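PDB 4G75: phosphodiesterase from Pseudomonas aeruginosa, which is a colicin M-like bacteriocin that probably kills related bacteria by magnesium-dependent hydrolysis of lipid-linked peptidoglycan precursors. Local coordinates for residues I10-G15 and A48-D53; D135-G140 and P144-A149; I168-K173 and I214-V219. One frame throughout, in Å; residues are numbered along the deposited sequence. Where two conformers were deposited one is given.

Interaction 1 of 3, residues I10-G15 and A48-D53. With EDO (1,2-ethanediol), chain I; EDO (1,2-ethanediol), chain H.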
ATOM      1  N   ILE A  10      -6.234 -15.206  -3.835  1.00 12.03           N
ATOM      2  CA  ILE A  10      -6.337 -15.899  -5.113  1.00 10.48           C
ATOM      3  C   ILE A  10      -5.367 -17.065  -5.201  1.00 10.32           C
ATOM      4  O   ILE A  10      -4.430 -17.169  -4.414  1.00  9.72           O
ATOM      5  CB  ILE A  10      -6.132 -14.956  -6.319  1.00 11.67           C
ATOM      6  CG1 ILE A  10      -4.695 -14.437  -6.380  1.00 10.24           C
ATOM      7  CG2 ILE A  10      -7.130 -13.799  -6.273  1.00  9.07           C
ATOM      8  CD1 ILE A  10      -4.365 -13.783  -7.704  1.00 14.58           C
ATOM      9  N   VAL A  11      -5.620 -17.943  -6.164  1.00  9.53           N
ATOM     10  CA  VAL A  11      -4.770 -19.096  -6.418  1.00  7.05           C
ATOM     11  C   VAL A  11      -3.800 -18.771  -7.544  1.00 11.13           C
ATOM     12  O   VAL A  11      -4.217 -18.476  -8.662  1.00 14.75           O
ATOM     13  CB  VAL A  11      -5.608 -20.323  -6.826  1.00  9.61           C
ATOM     14  CG1 VAL A  11      -4.690 -21.473  -7.247  1.00 14.49           C
ATOM     15  CG2 VAL A  11      -6.524 -20.736  -5.686  1.00 10.54           C
ATOM     16  N   ALA A  12      -2.505 -18.826  -7.261  1.00  9.33           N
ATOM     17  CA  ALA A  12      -1.526 -18.489  -8.283  1.00  7.10           C
ATOM     18  C   ALA A  12      -0.277 -19.359  -8.220  1.00  7.42           C
ATOM     19  O   ALA A  12       0.105 -19.852  -7.159  1.00 12.88           O
ATOM     20  CB  ALA A  12      -1.144 -17.017  -8.185  1.00 13.50           C
ATOM     21  N   GLY A  13       0.356 -19.529  -9.374  1.00 12.07           N
ATOM     22  CA  GLY A  13       1.591 -20.284  -9.474  1.00 10.42           C
ATOM     23  C   GLY A  13       2.586 -19.580 -10.375  1.00  6.56           C
ATOM     24  O   GLY A  13       2.237 -18.622 -11.062  1.00 10.14           O
ATOM     25  N   GLN A  14       3.831 -20.049 -10.363  1.00 10.11           N
ATOM     26  CA  GLN A  14       4.894 -19.433 -11.153  1.00 12.67           C
ATOM     27  C   GLN A  14       4.489 -19.249 -12.610  1.00 11.05           C
ATOM     28  O   GLN A  14       4.803 -18.234 -13.232  1.00 10.58           O
ATOM     29  CB  GLN A  14       6.157 -20.294 -11.086  1.00  8.19           C
ATOM     30  CG  GLN A  14       6.867 -20.258  -9.741  1.00  8.50           C
ATOM     31  CD  GLN A  14       7.758 -21.472  -9.538  1.00 13.26           C
ATOM     32  OE1 GLN A  14       7.279 -22.611  -9.536  1.00 21.24           O
ATOM     33  NE2 GLN A  14       9.057 -21.241  -9.368  1.00 14.19           N
ATOM     34  N   GLY A  15       3.805 -20.253 -13.148  1.00 12.46           N
ATOM     35  CA  GLY A  15       3.410 -20.268 -14.543  1.00 10.57           C
ATOM     36  C   GLY A  15       2.383 -19.224 -14.925  1.00 14.35           C
ATOM     37  O   GLY A  15       2.102 -19.038 -16.102  1.00 12.45           O
ATOM     38  N   ALA A  48       3.889 -14.614  -4.282  1.00  6.16           N
ATOM     39  CA  ALA A  48       3.710 -13.981  -2.986  1.00  8.21           C
ATOM     40  C   ALA A  48       3.021 -12.632  -3.139  1.00  6.38           C
ATOM     41  O   ALA A  48       2.064 -12.342  -2.430  1.00  7.70           O
ATOM     42  CB  ALA A  48       5.055 -13.823  -2.274  1.00 10.10           C
ATOM     43  N   TYR A  49       3.491 -11.823  -4.085  1.00 10.62           N
ATOM     44  CA  TYR A  49       2.968 -10.465  -4.250  1.00  7.29           C
ATOM     45  C   TYR A  49       1.462 -10.426  -4.527  1.00  7.87           C
ATOM     46  O   TYR A  49       0.745  -9.563  -3.984  1.00  6.88           O
ATOM     47  CB  TYR A  49       3.726  -9.696  -5.344  1.00  6.04           C
ATOM     48  CG  TYR A  49       5.167  -9.344  -5.018  1.00  5.86           C
ATOM     49  CD1 TYR A  49       5.511  -8.784  -3.794  1.00  6.43           C
ATOM     50  CD2 TYR A  49       6.179  -9.539  -5.959  1.00  6.27           C
ATOM     51  CE1 TYR A  49       6.810  -8.443  -3.501  1.00  8.76           C
ATOM     52  CE2 TYR A  49       7.495  -9.203  -5.679  1.00  6.82           C
ATOM     53  CZ  TYR A  49       7.805  -8.654  -4.450  1.00  6.92           C
ATOM     54  OH  TYR A  49       9.101  -8.319  -4.150  1.00  6.98           O
ATOM     55  N   VAL A  50       0.970 -11.344  -5.360  1.00  8.32           N
ATOM     56  CA  VAL A  50      -0.442 -11.293  -5.730  1.00  8.22           C
ATOM     57  C   VAL A  50      -1.374 -11.562  -4.547  1.00  7.82           C
ATOM     58  O   VAL A  50      -2.568 -11.313  -4.639  1.00  8.14           O
ATOM     59  CB  VAL A  50      -0.813 -12.215  -6.925  1.00  8.18           C
ATOM     60  CG1 VAL A  50      -0.057 -11.805  -8.181  1.00  8.41           C
ATOM     61  CG2 VAL A  50      -0.573 -13.687  -6.579  1.00 13.35           C
ATOM     62  N   ASN A  51      -0.838 -12.059  -3.439  1.00  5.29           N
ATOM     63  CA  ASN A  51      -1.637 -12.171  -2.215  1.00  4.99           C
ATOM     64  C   ASN A  51      -1.149 -11.253  -1.090  1.00 13.00           C
ATOM     65  O   ASN A  51      -1.485 -11.446   0.080  1.00 10.36           O
ATOM     66  CB  ASN A  51      -1.751 -13.625  -1.748  1.00 10.19           C
ATOM     67  CG  ASN A  51      -2.789 -14.398  -2.530  1.00 12.56           C
ATOM     68  OD1 ASN A  51      -3.905 -13.920  -2.747  1.00  8.63           O
ATOM     69  ND2 ASN A  51      -2.426 -15.594  -2.971  1.00 11.94           N
ATOM     70  N   GLY A  52      -0.364 -10.246  -1.461  1.00  8.06           N
ATOM     71  CA  GLY A  52       0.070  -9.223  -0.526  1.00  6.50           C
ATOM     72  C   GLY A  52       1.192  -9.623   0.412  1.00  9.98           C
ATOM     73  O   GLY A  52       1.505  -8.893   1.353  1.00  9.76           O
ATOM     74  N   ASP A  53       1.800 -10.777   0.160  1.00 11.41           N
ATOM     75  CA  ASP A  53       2.895 -11.270   0.988  1.00  5.74           C
ATOM     76  C   ASP A  53       4.191 -10.621   0.509  1.00  9.38           C
ATOM     77  O   ASP A  53       5.045 -11.284  -0.069  1.00 10.51           O
ATOM     78  CB  ASP A  53       2.966 -12.795   0.853  1.00  9.13           C
ATOM     79  CG  ASP A  53       3.843 -13.448   1.910  1.00 21.07           C
ATOM     80  OD1 ASP A  53       3.962 -12.902   3.029  1.00 21.48           O
ATOM     81  OD2 ASP A  53       4.405 -14.527   1.618  1.00 27.86           O
TER
HETATM   82  C1  EDO I 308       4.428 -22.928  -8.346  1.00 27.68           C
HETATM   83  O1  EDO I 308       4.439 -22.832  -9.777  1.00 19.01           O
HETATM   84  C2  EDO I 308       4.331 -21.526  -7.757  1.00 23.82           C
HETATM   85  O2  EDO I 308       4.427 -21.569  -6.328  1.00 28.66           O
HETATM   86  C1  EDO H 307      -5.985 -11.247   1.289  1.00 45.71           C
HETATM   87  O1  EDO H 307      -5.871 -10.861   2.663  1.00 45.66           O
HETATM   88  C2  EDO H 307      -4.594 -11.449   0.696  1.00 30.06           C
HETATM   89  O2  EDO H 307      -3.914 -12.476   1.429  1.00 42.48           O
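A Schellman-capped helix end meets the N-terminal loop here: the side-chain amide of Asn51, at the C-terminal end of helix 34-49, grips both backbone polar atoms of Ile10 by two hydrogen bonds. Ile10 N donates to Asn51 OD1 at 2.9 Å, in the carbonyl plane and on a lone pair. In return, Asn51 ND2 reaches Ile10 O, also 2.9 Å away, in a nearly straight bond (175°) that lies in the Asn51 amide plane; with both ends of the amide engaged, its rotation is fixed. The Schellman motif that presents Asn51 is closed by Asp53 N to Ala48 O and Gly52 N to Tyr49 O, with Gly52 at positive phi as the C-prime residue. Ala48 O also accepts from Asn51 N. Beside the amide pair the contact turns apolar. CG1 of Ile10 sits between the backbone N and the carbonyl carbon (chi1 67°), and from it CD1 extends to Val50 CG2 at 4.0 Å, the two side chains crossing at about a right angle. The same Val50 methyl, CG2, meets Ala12 CB at 3.7 Å. Arg106 and Ile107 of helix 106-113 pack against Ile10, while Phe17 and Tyr142 touch Val50.

Interaction 2 of 3, residues D135-G140 and P144-A149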
ATOM      1  N   ASP A 135       0.270   8.290  -9.603  1.00  9.31           N
ATOM      2  CA  ASP A 135       0.002   9.298  -8.581  1.00 11.09           C
ATOM      3  C   ASP A 135      -1.090   8.924  -7.581  1.00  9.13           C
ATOM      4  O   ASP A 135      -1.421   9.711  -6.690  1.00 10.75           O
ATOM      5  CB  ASP A 135      -0.328  10.652  -9.230  1.00 11.69           C
ATOM      6  CG  ASP A 135      -1.610  10.621 -10.045  1.00 22.05           C
ATOM      7  OD1 ASP A 135      -2.273   9.568 -10.102  1.00 13.57           O
ATOM      8  OD2 ASP A 135      -1.959  11.659 -10.638  1.00 32.87           O
ATOM      9  N   THR A 136      -1.636   7.723  -7.721  1.00  8.73           N
ATOM     10  CA  THR A 136      -2.771   7.302  -6.909  1.00  5.11           C
ATOM     11  C   THR A 136      -2.664   5.808  -6.637  1.00  4.38           C
ATOM     12  O   THR A 136      -2.361   5.029  -7.549  1.00  8.11           O
ATOM     13  CB  THR A 136      -4.088   7.569  -7.643  1.00  9.92           C
ATOM     14  OG1 THR A 136      -4.122   8.937  -8.065  1.00  9.61           O
ATOM     15  CG2 THR A 136      -5.286   7.292  -6.736  1.00  8.26           C
ATOM     16  N   PHE A 137      -2.900   5.414  -5.389  1.00  6.66           N
ATOM     17  CA  PHE A 137      -2.832   4.000  -5.004  1.00  7.72           C
ATOM     18  C   PHE A 137      -4.141   3.272  -5.284  1.00  7.37           C
ATOM     19  O   PHE A 137      -5.226   3.859  -5.212  1.00  8.29           O
ATOM     20  CB  PHE A 137      -2.530   3.858  -3.508  1.00  5.95           C
ATOM     21  CG  PHE A 137      -1.160   4.334  -3.104  1.00  6.88           C
ATOM     22  CD1 PHE A 137      -0.025   3.675  -3.539  1.00  8.78           C
ATOM     23  CD2 PHE A 137      -1.013   5.413  -2.236  1.00  6.11           C
ATOM     24  CE1 PHE A 137       1.239   4.106  -3.147  1.00 11.37           C
ATOM     25  CE2 PHE A 137       0.239   5.836  -1.842  1.00  9.98           C
ATOM     26  CZ  PHE A 137       1.362   5.182  -2.295  1.00 15.11           C
ATOM     27  N   ASN A 138      -4.037   1.976  -5.563  1.00  5.06           N
ATOM     28  CA  ASN A 138      -5.217   1.126  -5.706  1.00  7.60           C
ATOM     29  C   ASN A 138      -5.935   0.793  -4.398  1.00 12.20           C
ATOM     30  O   ASN A 138      -7.169   0.664  -4.370  1.00  6.56           O
ATOM     31  CB  ASN A 138      -4.843  -0.184  -6.401  1.00  8.60           C
ATOM     32  CG  ASN A 138      -6.052  -1.058  -6.669  1.00  9.97           C
ATOM     33  OD1 ASN A 138      -6.956  -0.671  -7.410  1.00  7.65           O
ATOM     34  ND2 ASN A 138      -6.081  -2.236  -6.060  1.00  7.96           N
ATOM     35  N   GLY A 139      -5.162   0.627  -3.327  1.00  8.60           N
ATOM     36  CA  GLY A 139      -5.702   0.187  -2.049  1.00  5.76           C
ATOM     37  C   GLY A 139      -5.837  -1.327  -1.960  1.00  5.66           C
ATOM     38  O   GLY A 139      -6.664  -1.844  -1.205  1.00  8.70           O
ATOM     39  N   GLY A 140      -5.022  -2.036  -2.738  1.00  6.37           N
ATOM     40  CA  GLY A 140      -5.032  -3.493  -2.746  1.00  6.97           C
ATOM     41  C   GLY A 140      -3.713  -4.148  -2.371  1.00  6.63           C
ATOM     42  O   GLY A 140      -2.893  -3.555  -1.665  1.00  9.19           O
ATOM     43  N   PRO A 144       0.835  -1.462  -0.220  1.00  5.74           N
ATOM     44  CA  PRO A 144       1.921  -1.221   0.737  1.00  7.45           C
ATOM     45  C   PRO A 144       3.298  -1.275   0.069  1.00  8.67           C
ATOM     46  O   PRO A 144       4.166  -0.452   0.371  1.00  7.63           O
ATOM     47  CB  PRO A 144       1.754  -2.361   1.740  1.00 10.02           C
ATOM     48  CG  PRO A 144       0.262  -2.637   1.718  1.00  7.54           C
ATOM     49  CD  PRO A 144      -0.107  -2.496   0.254  1.00  5.86           C
ATOM     50  N   ALA A 145       3.501  -2.231  -0.830  1.00  8.16           N
ATOM     51  CA  ALA A 145       4.787  -2.316  -1.521  1.00  8.62           C
ATOM     52  C   ALA A 145       5.016  -1.101  -2.414  1.00  7.51           C
ATOM     53  O   ALA A 145       6.127  -0.575  -2.492  1.00  5.99           O
ATOM     54  CB  ALA A 145       4.892  -3.613  -2.332  1.00  5.76           C
ATOM     55  N   ALA A 146       3.962  -0.660  -3.091  1.00  6.33           N
ATOM     56  CA  ALA A 146       4.061   0.507  -3.959  1.00  7.18           C
ATOM     57  C   ALA A 146       4.415   1.749  -3.149  1.00  9.21           C
ATOM     58  O   ALA A 146       5.189   2.588  -3.597  1.00  7.81           O
ATOM     59  CB  ALA A 146       2.758   0.718  -4.706  1.00  6.70           C
ATOM     60  N   ALA A 147       3.832   1.857  -1.958  1.00  3.98           N
ATOM     61  CA  ALA A 147       4.097   2.990  -1.077  1.00  2.15           C
ATOM     62  C   ALA A 147       5.552   2.990  -0.618  1.00  4.91           C
ATOM     63  O   ALA A 147       6.183   4.043  -0.507  1.00  6.55           O
ATOM     64  CB  ALA A 147       3.171   2.954   0.117  1.00  6.24           C
ATOM     65  N   PHE A 148       6.068   1.801  -0.327  1.00  6.51           N
ATOM     66  CA  PHE A 148       7.469   1.663   0.056  1.00  9.02           C
ATOM     67  C   PHE A 148       8.377   2.018  -1.121  1.00 12.20           C
ATOM     68  O   PHE A 148       9.383   2.710  -0.967  1.00  7.74           O
ATOM     69  CB  PHE A 148       7.737   0.234   0.533  1.00  8.50           C
ATOM     70  CG  PHE A 148       9.155  -0.012   0.926  1.00  5.27           C
ATOM     71  CD1 PHE A 148       9.717   0.682   1.978  1.00  6.43           C
ATOM     72  CD2 PHE A 148       9.929  -0.941   0.245  1.00 11.86           C
ATOM     73  CE1 PHE A 148      11.038   0.465   2.344  1.00 14.08           C
ATOM     74  CE2 PHE A 148      11.248  -1.175   0.608  1.00 11.10           C
ATOM     75  CZ  PHE A 148      11.803  -0.463   1.657  1.00  8.47           C
ATOM     76  N   ALA A 149       8.018   1.542  -2.304  1.00  8.82           N
ATOM     77  CA  ALA A 149       8.806   1.848  -3.484  1.00  9.03           C
ATOM     78  C   ALA A 149       8.857   3.356  -3.716  1.00  9.24           C
ATOM     79  O   ALA A 149       9.900   3.900  -4.075  1.00  8.40           O
ATOM     80  CB  ALA A 149       8.248   1.119  -4.694  1.00  6.96           C
TER
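Phe137 drives its ring against one turn of helix 143-153, a loop-to-helix packing contact within the colicin M family region, where the loop 135-140 runs just ahead of the helix it touches. The densely packed part is at the far end of the ring. CE1 of Phe137 comes 3.6 Å from Ala147 N, approaching obliquely, and 4.0 Å from Ala146 C, which lies at the ring edge near its plane. CZ of Phe137 touches the Ala147 methyl, CB, at 3.7 Å, and CE1 is 4.0 Å from Ala146 CB. With CG of Phe137 anti to its own carbonyl carbon (chi1 -67°), the ring is carried over to the helix, where the small alanines let it come close to the backbone. The side chain of Phe137 also lies about 6 Å from that of Val211, one of the magnesium-site residues. The sparser part is at the start of the helix, where a single contact joins Gly140 to Pro144, against several round the ring. Gly139 N donates a hydrogen bond to Thr143 OG1, and Pro144 also touches Trp54, Asn209 and Thr210. In that single contact, Gly140 O stands 3.5 Å from Pro144 CD.

Interaction 3 of 3, residues I168-K173 and I214-V219. With EDO (1,2-ethanediol), chain K; EDO (1,2-ethanediol), chain C.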
ATOM      1  N   ILE A 168     -12.125   1.527   5.036  1.00  8.77           N
ATOM      2  CA  ILE A 168     -12.436   1.725   6.443  1.00  8.57           C
ATOM      3  C   ILE A 168     -13.948   1.836   6.644  1.00 12.88           C
ATOM      4  O   ILE A 168     -14.685   2.132   5.707  1.00 12.05           O
ATOM      5  CB  ILE A 168     -11.693   2.929   7.058  1.00 11.04           C
ATOM      6  CG1 ILE A 168     -12.031   4.225   6.315  1.00  6.50           C
ATOM      7  CG2 ILE A 168     -10.183   2.669   7.070  1.00 12.00           C
ATOM      8  CD1 ILE A 168     -11.524   5.481   7.038  1.00 11.01           C
ATOM      9  N   LYS A 169     -14.390   1.577   7.869  1.00 11.21           N
ATOM     10  CA  LYS A 169     -15.807   1.572   8.210  1.00 16.36           C
ATOM     11  C   LYS A 169     -16.028   2.298   9.531  1.00 11.22           C
ATOM     12  O   LYS A 169     -16.449   1.688  10.518  1.00 11.78           O
ATOM     13  CB  LYS A 169     -16.300   0.130   8.353  1.00 16.69           C
ATOM     14  CG  LYS A 169     -16.062  -0.757   7.141  1.00 21.19           C
ATOM     15  CD  LYS A 169     -17.083  -0.476   6.050  1.00 28.74           C
ATOM     16  CE  LYS A 169     -17.110  -1.583   5.001  1.00 58.93           C
ATOM     17  NZ  LYS A 169     -15.852  -1.661   4.203  1.00 28.16           N
ATOM     18  N   PRO A 170     -15.747   3.607   9.564  1.00 14.57           N
ATOM     19  CA  PRO A 170     -15.832   4.315  10.844  1.00 10.45           C
ATOM     20  C   PRO A 170     -17.253   4.307  11.394  1.00 13.04           C
ATOM     21  O   PRO A 170     -18.224   4.468  10.650  1.00 18.55           O
ATOM     22  CB  PRO A 170     -15.400   5.747  10.492  1.00 14.01           C
ATOM     23  CG  PRO A 170     -14.719   5.635   9.158  1.00 16.34           C
ATOM     24  CD  PRO A 170     -15.395   4.507   8.455  1.00 19.86           C
ATOM     25  N   ASN A 171     -17.356   4.097  12.700  1.00 11.70           N
ATOM     26  CA  ASN A 171     -18.636   4.084  13.389  1.00 16.04           C
ATOM     27  C   ASN A 171     -18.775   5.392  14.157  1.00 12.75           C
ATOM     28  O   ASN A 171     -18.265   5.529  15.268  1.00 11.69           O
ATOM     29  CB  ASN A 171     -18.687   2.889  14.339  1.00 10.53           C
ATOM     30  CG  ASN A 171     -20.050   2.689  14.964  1.00 12.95           C
ATOM     31  OD1 ASN A 171     -20.874   3.597  14.984  1.00 12.65           O
ATOM     32  ND2 ASN A 171     -20.290   1.487  15.487  1.00 11.75           N
ATOM     33  N   VAL A 172     -19.432   6.369  13.546  1.00 10.65           N
ATOM     34  CA  VAL A 172     -19.512   7.706  14.128  1.00 12.87           C
ATOM     35  C   VAL A 172     -20.216   7.697  15.483  1.00  6.61           C
ATOM     36  O   VAL A 172     -19.789   8.367  16.429  1.00 12.32           O
ATOM     37  CB  VAL A 172     -20.214   8.688  13.172  1.00 15.21           C
ATOM     38  CG1 VAL A 172     -20.298  10.068  13.797  1.00 17.03           C
ATOM     39  CG2 VAL A 172     -19.473   8.747  11.840  1.00 20.66           C
ATOM     40  N   LYS A 173     -21.289   6.922  15.580  1.00 12.64           N
ATOM     41  CA  LYS A 173     -22.029   6.830  16.835  1.00  7.96           C
ATOM     42  C   LYS A 173     -21.178   6.346  18.002  1.00  7.99           C
ATOM     43  O   LYS A 173     -21.480   6.637  19.158  1.00 12.26           O
ATOM     44  CB  LYS A 173     -23.265   5.936  16.678  1.00 10.34           C
ATOM     45  CG  LYS A 173     -24.358   6.572  15.835  1.00 16.55           C
ATOM     46  CD  LYS A 173     -25.666   5.807  15.948  1.00 23.33           C
ATOM     47  CE  LYS A 173     -25.577   4.475  15.237  1.00 20.39           C
ATOM     48  NZ  LYS A 173     -25.388   4.632  13.767  1.00 27.18           N
ATOM     49  N   ILE A 214      -4.502   7.582  10.796  1.00  6.94           N
ATOM     50  CA  ILE A 214      -4.699   8.838  10.087  1.00  6.65           C
ATOM     51  C   ILE A 214      -5.601   9.713  10.937  1.00 11.21           C
ATOM     52  O   ILE A 214      -6.125   9.259  11.942  1.00 11.22           O
ATOM     53  CB  ILE A 214      -5.337   8.617   8.713  1.00  6.70           C
ATOM     54  CG1 ILE A 214      -6.706   7.941   8.856  1.00  7.57           C
ATOM     55  CG2 ILE A 214      -4.416   7.762   7.840  1.00 11.65           C
ATOM     56  CD1 ILE A 214      -7.435   7.745   7.538  1.00  7.70           C
ATOM     57  N   THR A 215      -5.767  10.967  10.543  1.00  8.24           N
ATOM     58  CA  THR A 215      -6.694  11.844  11.243  1.00  5.50           C
ATOM     59  C   THR A 215      -7.907  12.053  10.356  1.00  9.44           C
ATOM     60  O   THR A 215      -7.778  12.487   9.211  1.00  8.37           O
ATOM     61  CB  THR A 215      -6.049  13.207  11.568  1.00  8.19           C
ATOM     62  OG1 THR A 215      -4.850  13.008  12.333  1.00 12.66           O
ATOM     63  CG2 THR A 215      -7.014  14.083  12.362  1.00 10.02           C
ATOM     64  N   LEU A 216      -9.082  11.721  10.881  1.00  9.36           N
ATOM     65  CA  LEU A 216     -10.322  11.960  10.159  1.00 10.30           C
ATOM     66  C   LEU A 216     -10.906  13.305  10.560  1.00  6.61           C
ATOM     67  O   LEU A 216     -10.591  13.841  11.630  1.00  7.27           O
ATOM     68  CB  LEU A 216     -11.346  10.853  10.435  1.00  6.75           C
ATOM     69  CG  LEU A 216     -10.964   9.419  10.056  1.00  7.11           C
ATOM     70  CD1 LEU A 216     -12.115   8.477  10.396  1.00 14.49           C
ATOM     71  CD2 LEU A 216     -10.608   9.334   8.575  1.00 11.38           C
ATOM     72  N   ARG A 217     -11.745  13.844   9.686  1.00  7.59           N
ATOM     73  CA  ARG A 217     -12.526  15.033   9.995  1.00  6.71           C
ATOM     74  C   ARG A 217     -13.993  14.718   9.774  1.00 10.74           C
ATOM     75  O   ARG A 217     -14.386  14.283   8.685  1.00 12.23           O
ATOM     76  CB  ARG A 217     -12.110  16.190   9.087  1.00  6.77           C
ATOM     77  CG  ARG A 217     -12.738  17.517   9.474  1.00 10.57           C
ATOM     78  CD  ARG A 217     -12.267  18.631   8.558  1.00 16.67           C
ATOM     79  NE  ARG A 217     -12.728  19.930   9.032  1.00 15.11           N
ATOM     80  CZ  ARG A 217     -12.331  21.093   8.530  1.00 30.07           C
ATOM     81  NH1 ARG A 217     -11.459  21.124   7.532  1.00 30.36           N
ATOM     82  NH2 ARG A 217     -12.805  22.230   9.028  1.00 38.11           N
ATOM     83  N   ILE A 218     -14.796  14.933  10.812  1.00  9.88           N
ATOM     84  CA  ILE A 218     -16.231  14.689  10.749  1.00 10.01           C
ATOM     85  C   ILE A 218     -16.932  16.030  10.681  1.00  8.35           C
ATOM     86  O   ILE A 218     -16.839  16.834  11.612  1.00  9.36           O
ATOM     87  CB  ILE A 218     -16.730  13.894  11.965  1.00 10.58           C
ATOM     88  CG1 ILE A 218     -16.253  12.442  11.883  1.00 18.69           C
ATOM     89  CG2 ILE A 218     -18.264  13.880  12.012  1.00 11.75           C
ATOM     90  CD1 ILE A 218     -14.793  12.251  12.131  1.00 18.60           C
ATOM     91  N   VAL A 219     -17.629  16.274   9.578  0.54  6.94           N
ATOM     92  CA  VAL A 219     -18.267  17.568   9.362  0.54  9.99           C
ATOM     93  C   VAL A 219     -19.686  17.407   8.832  0.54 15.33           C
ATOM     94  O   VAL A 219     -19.939  16.614   7.929  0.54 10.23           O
ATOM     95  CB  VAL A 219     -17.449  18.440   8.388  0.54 18.21           C
ATOM     96  CG1 VAL A 219     -17.316  17.750   7.040  0.54 15.13           C
ATOM     97  CG2 VAL A 219     -18.085  19.813   8.234  0.54 24.50           C
TER
HETATM   98  C1  EDO K 310     -15.249   4.581  15.379  1.00 20.12           C
HETATM   99  O1  EDO K 310     -15.107   3.528  14.422  1.00 29.34           O
HETATM  100  C2  EDO K 310     -14.474   4.238  16.645  1.00 46.38           C
HETATM  101  O2  EDO K 310     -13.079   4.469  16.419  1.00 49.43           O
HETATM  102  C1  EDO C 302      -9.611  17.577   6.083  1.00 19.16           C
HETATM  103  O1  EDO C 302      -9.939  18.970   6.121  1.00 20.96           O
HETATM  104  C2  EDO C 302      -9.382  17.193   4.627  1.00 25.83           C
HETATM  105  O2  EDO C 302     -10.554  17.548   3.885  1.00 29.75           O
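Leu216 points from strand 213-224 toward the loop 168-173 and places one methyl on each of two hydrophobic residues. CD1 of Leu216 meets CG of the Pro170 ring at 4.0 Å, the two side chains crossing at about a right angle. Its other methyl, CD2, takes CD1 of Ile168 at 4.2 Å. Chi1 of Leu216 (-60°) puts CG beside the backbone N, and chi2 (-179°) extends CD1 to Pro170 and turns CD2 to Ile168. The CB atoms of Ile168 and Pro170 point toward the strand, as does that of Leu216, and Ile214 and Ile218 face the loop from the same side of the strand without coming as close. The loop thus lies over one face of the mixed sheet, where strand 213-224 pairs with 188-199 and 229-243; Ile168 and Val172 extend the layer onto strand 283-290 through Ile283 and Val285. Arg217 belongs to the other face, its NH2 in a salt bridge with Asp193 and its NH1 giving a 3.0 Å bond to O1 of an ethanediol at the guanidinium edge. Lys169 N donates to Asp203 OD2, outside this contact; between these two segments only apolar side chains meet, which implies that shape and burial probably hold them together.

The three contacts follow one another along the chain, each closing before the next opens. Interactions 1 and 2 belong to the helical part, their centres about 17 Å apart and nearest atoms about 5 Å; Tyr142, just ahead of the second segment of interaction 2, packs on Val50 of interaction 1. Interaction 3 lies on the mixed sheet, on the opposite side of the chain's centre from interaction 1, centres about 33 Å apart. Interactions 2 and 3 share the colicin M family region, centres about 22 Å apart; the side chains of Ala147 and Leu216 each lie about 11 Å from the magnesium ion of Val211, Glu213 and Asp241, near the junction of helical part and sheet.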